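Local coordinates for nucleotidyltransferase (Thermus thermophilus HB8, PDB 1WWP), which is of unknown function but probably serves as the substrate-binding partner of a nucleotidyltransferase, at residues E22-A25 and A26-R29; Q42-L45 and R46-G50. One frame throughout, in Å; residues are numbered along the deposited sequence.

Contact 1 of 2, residues E22-A25 and A26-R29; sequences ERDA and AIQR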
ATOM      1  N   GLU A  22      -3.764  13.573   5.806  1.00 31.61           N
ATOM      2  CA  GLU A  22      -3.795  12.735   6.992  1.00 35.48           C
ATOM      3  C   GLU A  22      -4.438  11.385   6.712  1.00 32.98           C
ATOM      4  O   GLU A  22      -3.969  10.355   7.190  1.00 32.76           O
ATOM      5  CB  GLU A  22      -4.561  13.451   8.110  1.00 37.45           C
ATOM      6  CG  GLU A  22      -4.010  14.827   8.382  1.00 51.70           C
ATOM      7  CD  GLU A  22      -4.904  15.629   9.294  1.00 59.18           C
ATOM      8  OE1 GLU A  22      -6.098  15.779   8.960  1.00 59.36           O
ATOM      9  OE2 GLU A  22      -4.412  16.106  10.338  1.00 63.13           O
ATOM     10  N   ARG A  23      -5.530  11.412   5.952  1.00 29.61           N
ATOM     11  CA  ARG A  23      -6.256  10.212   5.586  1.00 32.14           C
ATOM     12  C   ARG A  23      -5.371   9.236   4.760  1.00 29.62           C
ATOM     13  O   ARG A  23      -5.302   8.054   5.049  1.00 28.30           O
ATOM     14  CB  ARG A  23      -7.483  10.620   4.784  1.00 30.98           C
ATOM     15  CG  ARG A  23      -8.442   9.497   4.458  1.00 44.38           C
ATOM     16  CD  ARG A  23      -9.524  10.034   3.547  1.00 49.57           C
ATOM     17  NE  ARG A  23     -10.026  11.310   4.051  1.00 62.19           N
ATOM     18  CZ  ARG A  23     -10.525  12.274   3.287  1.00 61.38           C
ATOM     19  NH1 ARG A  23     -10.592  12.109   1.975  1.00 58.78           N
ATOM     20  NH2 ARG A  23     -10.945  13.408   3.836  1.00 65.09           N
ATOM     21  N   ASP A  24      -4.707   9.744   3.730  1.00 30.89           N
ATOM     22  CA  ASP A  24      -3.835   8.902   2.912  1.00 32.24           C
ATOM     23  C   ASP A  24      -2.729   8.312   3.788  1.00 36.41           C
ATOM     24  O   ASP A  24      -2.373   7.140   3.656  1.00 36.11           O
ATOM     25  CB  ASP A  24      -3.268   9.728   1.749  1.00 23.10           C
ATOM     26  CG  ASP A  24      -4.331  10.051   0.708  1.00 32.85           C
ATOM     27  OD1 ASP A  24      -4.048  10.826  -0.234  1.00 37.74           O
ATOM     28  OD2 ASP A  24      -5.462   9.511   0.840  1.00 41.29           O
ATOM     29  N   ALA A  25      -2.206   9.130   4.698  1.00 31.37           N
ATOM     30  CA  ALA A  25      -1.168   8.705   5.626  1.00 27.16           C
ATOM     31  C   ALA A  25      -1.680   7.609   6.565  1.00 28.98           C
ATOM     32  O   ALA A  25      -0.958   6.680   6.906  1.00 28.24           O
ATOM     33  CB  ALA A  25      -0.682   9.906   6.452  1.00 27.36           C
ATOM     34  N   ALA A  26      -2.926   7.730   7.003  1.00 34.45           N
ATOM     35  CA  ALA A  26      -3.514   6.738   7.902  1.00 33.77           C
ATOM     36  C   ALA A  26      -3.648   5.416   7.148  1.00 29.57           C
ATOM     37  O   ALA A  26      -3.491   4.346   7.716  1.00 25.79           O
ATOM     38  CB  ALA A  26      -4.880   7.197   8.375  1.00 22.89           C
ATOM     39  N   ILE A  27      -3.934   5.502   5.859  1.00 33.36           N
ATOM     40  CA  ILE A  27      -4.089   4.295   5.056  1.00 34.29           C
ATOM     41  C   ILE A  27      -2.742   3.593   4.886  1.00 30.52           C
ATOM     42  O   ILE A  27      -2.645   2.373   4.985  1.00 32.52           O
ATOM     43  CB  ILE A  27      -4.704   4.653   3.694  1.00 35.06           C
ATOM     44  CG1 ILE A  27      -6.150   5.096   3.906  1.00 35.47           C
ATOM     45  CG2 ILE A  27      -4.607   3.479   2.738  1.00 28.05           C
ATOM     46  CD1 ILE A  27      -6.790   5.695   2.665  1.00 39.88           C
ATOM     47  N   GLN A  28      -1.699   4.380   4.645  1.00 31.91           N
ATOM     48  CA  GLN A  28      -0.355   3.849   4.500  1.00 27.81           C
ATOM     49  C   GLN A  28       0.064   3.153   5.798  1.00 31.17           C
ATOM     50  O   GLN A  28       0.601   2.045   5.779  1.00 34.48           O
ATOM     51  CB  GLN A  28       0.625   4.988   4.168  1.00 25.66           C
ATOM     52  CG  GLN A  28       2.105   4.622   4.298  1.00 27.55           C
ATOM     53  CD  GLN A  28       2.603   3.660   3.217  1.00 43.17           C
ATOM     54  OE1 GLN A  28       3.778   3.287   3.213  1.00 46.24           O
ATOM     55  NE2 GLN A  28       1.719   3.261   2.301  1.00 35.00           N
ATOM     56  N   ARG A  29      -0.191   3.791   6.932  1.00 29.32           N
ATOM     57  CA  ARG A  29       0.185   3.205   8.218  1.00 26.03           C
ATOM     58  C   ARG A  29      -0.607   1.955   8.516  1.00 26.07           C
ATOM     59  O   ARG A  29      -0.099   1.013   9.116  1.00 24.84           O
ATOM     60  CB  ARG A  29      -0.001   4.235   9.337  1.00 34.16           C
ATOM     61  CG  ARG A  29       0.918   5.434   9.163  1.00 35.68           C
ATOM     62  CD  ARG A  29       0.755   6.517  10.250  1.00 31.88           C
ATOM     63  NE  ARG A  29       1.781   7.533  10.025  1.00 42.22           N
ATOM     64  CZ  ARG A  29       1.991   8.613  10.773  1.00 45.39           C
ATOM     65  NH1 ARG A  29       1.244   8.861  11.845  1.00 44.96           N
ATOM     66  NH2 ARG A  29       2.958   9.453  10.430  1.00 33.09           N
TER
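A26 N bonds back to E22 O at 2.8 Å in a regular alpha-helical turn near the start of helix 20-49 in this all-helical bundle. The A26 methyl packs beside the carbonyls of E22 and R23, with F100 and L103 of helix 93-116 against it. I27 follows with the same i to i+4 bond, I27 N lying 3.0 Å from R23 O. CG1 of I27 stands beside its own backbone N (chi1 -69°) and leans back over the previous turn, where this CG1 comes 3.3 Å from R23 O. The I27 CB lies close to D24 O as well.

Q28 N bonds D24 O at 3.0 Å, but the glutamine side chain leaves the turn. CG is anti to the backbone N (chi1 167°) and the chain bends at chi2. The amide thus reaches the second subunit, where OE1 bonds T90 and NE2 bonds Q28 of that subunit. R29 N closes the series on A25 O at 3.0 Å, with an N-H...O angle of 162°. The extended R29 chain bonds T8 O of helix 2-13 through NH1 and forms a salt bridge through NE with D24 of the second subunit, a pair repeated between D24 of this chain and R29 of the second subunit, so this turn is part of the dimer interface. At the root of the arginine, R29 CG lies 3.2 Å from A25 O.

Contact 2 of 2, residues Q42-L45 and R46-G50; sequences QAYL and REKEG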
ATOM      1  N   GLN A  42       1.239 -15.054  12.859  1.00 23.15           N
ATOM      2  CA  GLN A  42       1.777 -16.238  12.183  1.00 29.82           C
ATOM      3  C   GLN A  42       2.919 -16.875  12.994  1.00 30.22           C
ATOM      4  O   GLN A  42       2.910 -18.077  13.241  1.00 32.94           O
ATOM      5  CB  GLN A  42       2.257 -15.856  10.776  1.00 24.88           C
ATOM      6  CG  GLN A  42       2.915 -16.996  10.016  1.00 38.38           C
ATOM      7  CD  GLN A  42       3.545 -16.537   8.712  1.00 40.87           C
ATOM      8  OE1 GLN A  42       4.342 -15.596   8.682  1.00 42.03           O
ATOM      9  NE2 GLN A  42       3.194 -17.208   7.628  1.00 41.83           N
ATOM     10  N   ALA A  43       3.882 -16.057  13.427  1.00 38.44           N
ATOM     11  CA  ALA A  43       5.024 -16.530  14.220  1.00 34.99           C
ATOM     12  C   ALA A  43       4.569 -17.081  15.554  1.00 36.52           C
ATOM     13  O   ALA A  43       5.089 -18.088  16.039  1.00 34.28           O
ATOM     14  CB  ALA A  43       6.013 -15.388  14.455  1.00 34.48           C
ATOM     15  N   TYR A  44       3.591 -16.416  16.158  1.00 31.54           N
ATOM     16  CA  TYR A  44       3.081 -16.860  17.442  1.00 29.33           C
ATOM     17  C   TYR A  44       2.407 -18.236  17.300  1.00 32.23           C
ATOM     18  O   TYR A  44       2.617 -19.135  18.110  1.00 32.83           O
ATOM     19  CB  TYR A  44       2.059 -15.864  17.971  1.00 31.17           C
ATOM     20  CG  TYR A  44       1.449 -16.268  19.294  1.00 39.03           C
ATOM     21  CD1 TYR A  44       2.081 -15.967  20.495  1.00 45.16           C
ATOM     22  CD2 TYR A  44       0.243 -16.963  19.343  1.00 47.14           C
ATOM     23  CE1 TYR A  44       1.530 -16.338  21.709  1.00 44.30           C
ATOM     24  CE2 TYR A  44      -0.318 -17.343  20.555  1.00 48.09           C
ATOM     25  CZ  TYR A  44       0.332 -17.025  21.735  1.00 50.18           C
ATOM     26  OH  TYR A  44      -0.218 -17.388  22.946  1.00 56.21           O
ATOM     27  N   LEU A  45       1.555 -18.372  16.293  1.00 32.59           N
ATOM     28  CA  LEU A  45       0.849 -19.631  16.076  1.00 35.71           C
ATOM     29  C   LEU A  45       1.875 -20.739  15.810  1.00 35.03           C
ATOM     30  O   LEU A  45       1.723 -21.864  16.271  1.00 33.79           O
ATOM     31  CB  LEU A  45      -0.115 -19.484  14.895  1.00 34.63           C
ATOM     32  CG  LEU A  45      -1.391 -18.694  15.220  1.00 31.56           C
ATOM     33  CD1 LEU A  45      -2.062 -18.262  13.942  1.00 34.99           C
ATOM     34  CD2 LEU A  45      -2.326 -19.547  16.097  1.00 20.87           C
ATOM     35  N   ARG A  46       2.934 -20.393  15.091  1.00 31.35           N
ATOM     36  CA  ARG A  46       3.977 -21.355  14.777  1.00 40.57           C
ATOM     37  C   ARG A  46       4.721 -21.821  16.023  1.00 41.78           C
ATOM     38  O   ARG A  46       4.774 -23.014  16.313  1.00 37.83           O
ATOM     39  CB  ARG A  46       4.976 -20.741  13.796  1.00 48.20           C
ATOM     40  CG  ARG A  46       6.036 -21.719  13.283  1.00 57.03           C
ATOM     41  CD  ARG A  46       6.883 -21.084  12.195  1.00 58.38           C
ATOM     42  NE  ARG A  46       7.961 -21.965  11.761  1.00 72.04           N
ATOM     43  CZ  ARG A  46       8.852 -21.653  10.822  1.00 77.06           C
ATOM     44  NH1 ARG A  46       8.793 -20.477  10.210  1.00 77.04           N
ATOM     45  NH2 ARG A  46       9.812 -22.514  10.503  1.00 80.65           N
ATOM     46  N   GLU A  47       5.267 -20.868  16.767  1.00 40.65           N
ATOM     47  CA  GLU A  47       6.051 -21.152  17.962  1.00 39.70           C
ATOM     48  C   GLU A  47       5.304 -21.629  19.199  1.00 38.14           C
ATOM     49  O   GLU A  47       5.769 -22.531  19.906  1.00 33.22           O
ATOM     50  CB  GLU A  47       6.880 -19.913  18.331  1.00 48.29           C
ATOM     51  CG  GLU A  47       7.871 -19.470  17.243  1.00 59.43           C
ATOM     52  CD  GLU A  47       8.577 -18.158  17.575  1.00 67.80           C
ATOM     53  OE1 GLU A  47       7.946 -17.080  17.475  1.00 63.73           O
ATOM     54  OE2 GLU A  47       9.772 -18.208  17.945  1.00 76.84           O
ATOM     55  N   LYS A  48       4.155 -21.031  19.475  1.00 34.00           N
ATOM     56  CA  LYS A  48       3.392 -21.399  20.666  1.00 35.06           C
ATOM     57  C   LYS A  48       2.320 -22.471  20.463  1.00 32.29           C
ATOM     58  O   LYS A  48       1.947 -23.147  21.417  1.00 38.69           O
ATOM     59  CB  LYS A  48       2.712 -20.163  21.250  1.00 36.06           C
ATOM     60  CG  LYS A  48       3.565 -18.909  21.299  1.00 49.45           C
ATOM     61  CD  LYS A  48       4.603 -18.934  22.404  1.00 60.83           C
ATOM     62  CE  LYS A  48       5.233 -17.554  22.558  1.00 62.95           C
ATOM     63  NZ  LYS A  48       6.397 -17.571  23.485  1.00 75.13           N
ATOM     64  N   GLU A  49       1.795 -22.613  19.248  1.00 28.80           N
ATOM     65  CA  GLU A  49       0.732 -23.608  19.014  1.00 29.89           C
ATOM     66  C   GLU A  49       1.150 -24.773  18.105  1.00 32.68           C
ATOM     67  O   GLU A  49       0.555 -25.848  18.164  1.00 28.72           O
ATOM     68  CB  GLU A  49      -0.499 -22.930  18.397  1.00 26.91           C
ATOM     69  CG  GLU A  49      -1.034 -21.741  19.174  1.00 36.91           C
ATOM     70  CD  GLU A  49      -1.266 -22.048  20.647  1.00 46.96           C
ATOM     71  OE1 GLU A  49      -1.751 -23.162  20.975  1.00 36.61           O
ATOM     72  OE2 GLU A  49      -0.975 -21.159  21.482  1.00 56.36           O
ATOM     73  N   GLY A  50       2.153 -24.534  17.260  1.00 33.87           N
ATOM     74  CA  GLY A  50       2.621 -25.552  16.344  1.00 35.04           C
ATOM     75  C   GLY A  50       1.693 -25.577  15.147  1.00 41.92           C
ATOM     76  O   GLY A  50       1.588 -26.583  14.442  1.00 32.59           O
TER
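K48 crosses Y44 at about a right angle and lays its CG over one face of the tyrosine ring. This i to i+4 CH-pi contact sits on the last turns of helix 20-49, where a wider pi-type turn runs through 46-49. K48 CG is 3.6 Å from the centroid of the Y44 ring, 25° off the ring normal and shifted toward the rim, nearest CE1. The torsions fit the pair together. CG of Y44 is anti to the backbone N (chi1 179°), while the K48 chain bends at chi2 (-75°) and brings CE near Y44 CD1 and CE1 as well. E49 comes in obliquely, with OE2 4.0 Å from Y44 CE2. With an alanine at Y44, K48 CG would probably lose the ring face it lies over, and the lysine chain would be freer to turn.

Backbone bonds hold the residues in register on the helix. K48 N bonds Y44 O at 2.8 Å. E47 N bonds A43 O almost straight, and R46 N bonds Q42 O. L45 O then takes two donors, E49 N at 3.1 Å and G50 N by a weak bond. E49 N stands well above the carbonyl plane, as the turn widens. G50 has positive phi and leaves the helix.

Further out, L117 and L68 touch Y44, and its OH makes a weak hydrogen bond to R119 O at the C terminus. L45 packs on V59 and L62 of helix 56-66, and E49 touches V66 of that helix. Q42 NE2 bonds G53 O in the following loop. Between L45 and E49, the leucine CD2 lies 4.0 Å from the glutamate CG.

From the N terminus, helix 2-13 comes first, and the chain then enters helix 20-49, which carries both contacts. Contact 1 sits near the start of this helix and contact 2 at its end. They follow in series, so they neither nest nor cross, and each spans only neighbouring turns without closing a long loop. Their centres are 30 Å apart and their nearest atoms about 17 Å, on opposite sides of the chain's centre. Contact 1 joins helix 2-13, helix 93-116 and the second subunit. Contact 2 meets helix 56-66 and the C-terminal tail, with no other chain of the assembly touching it.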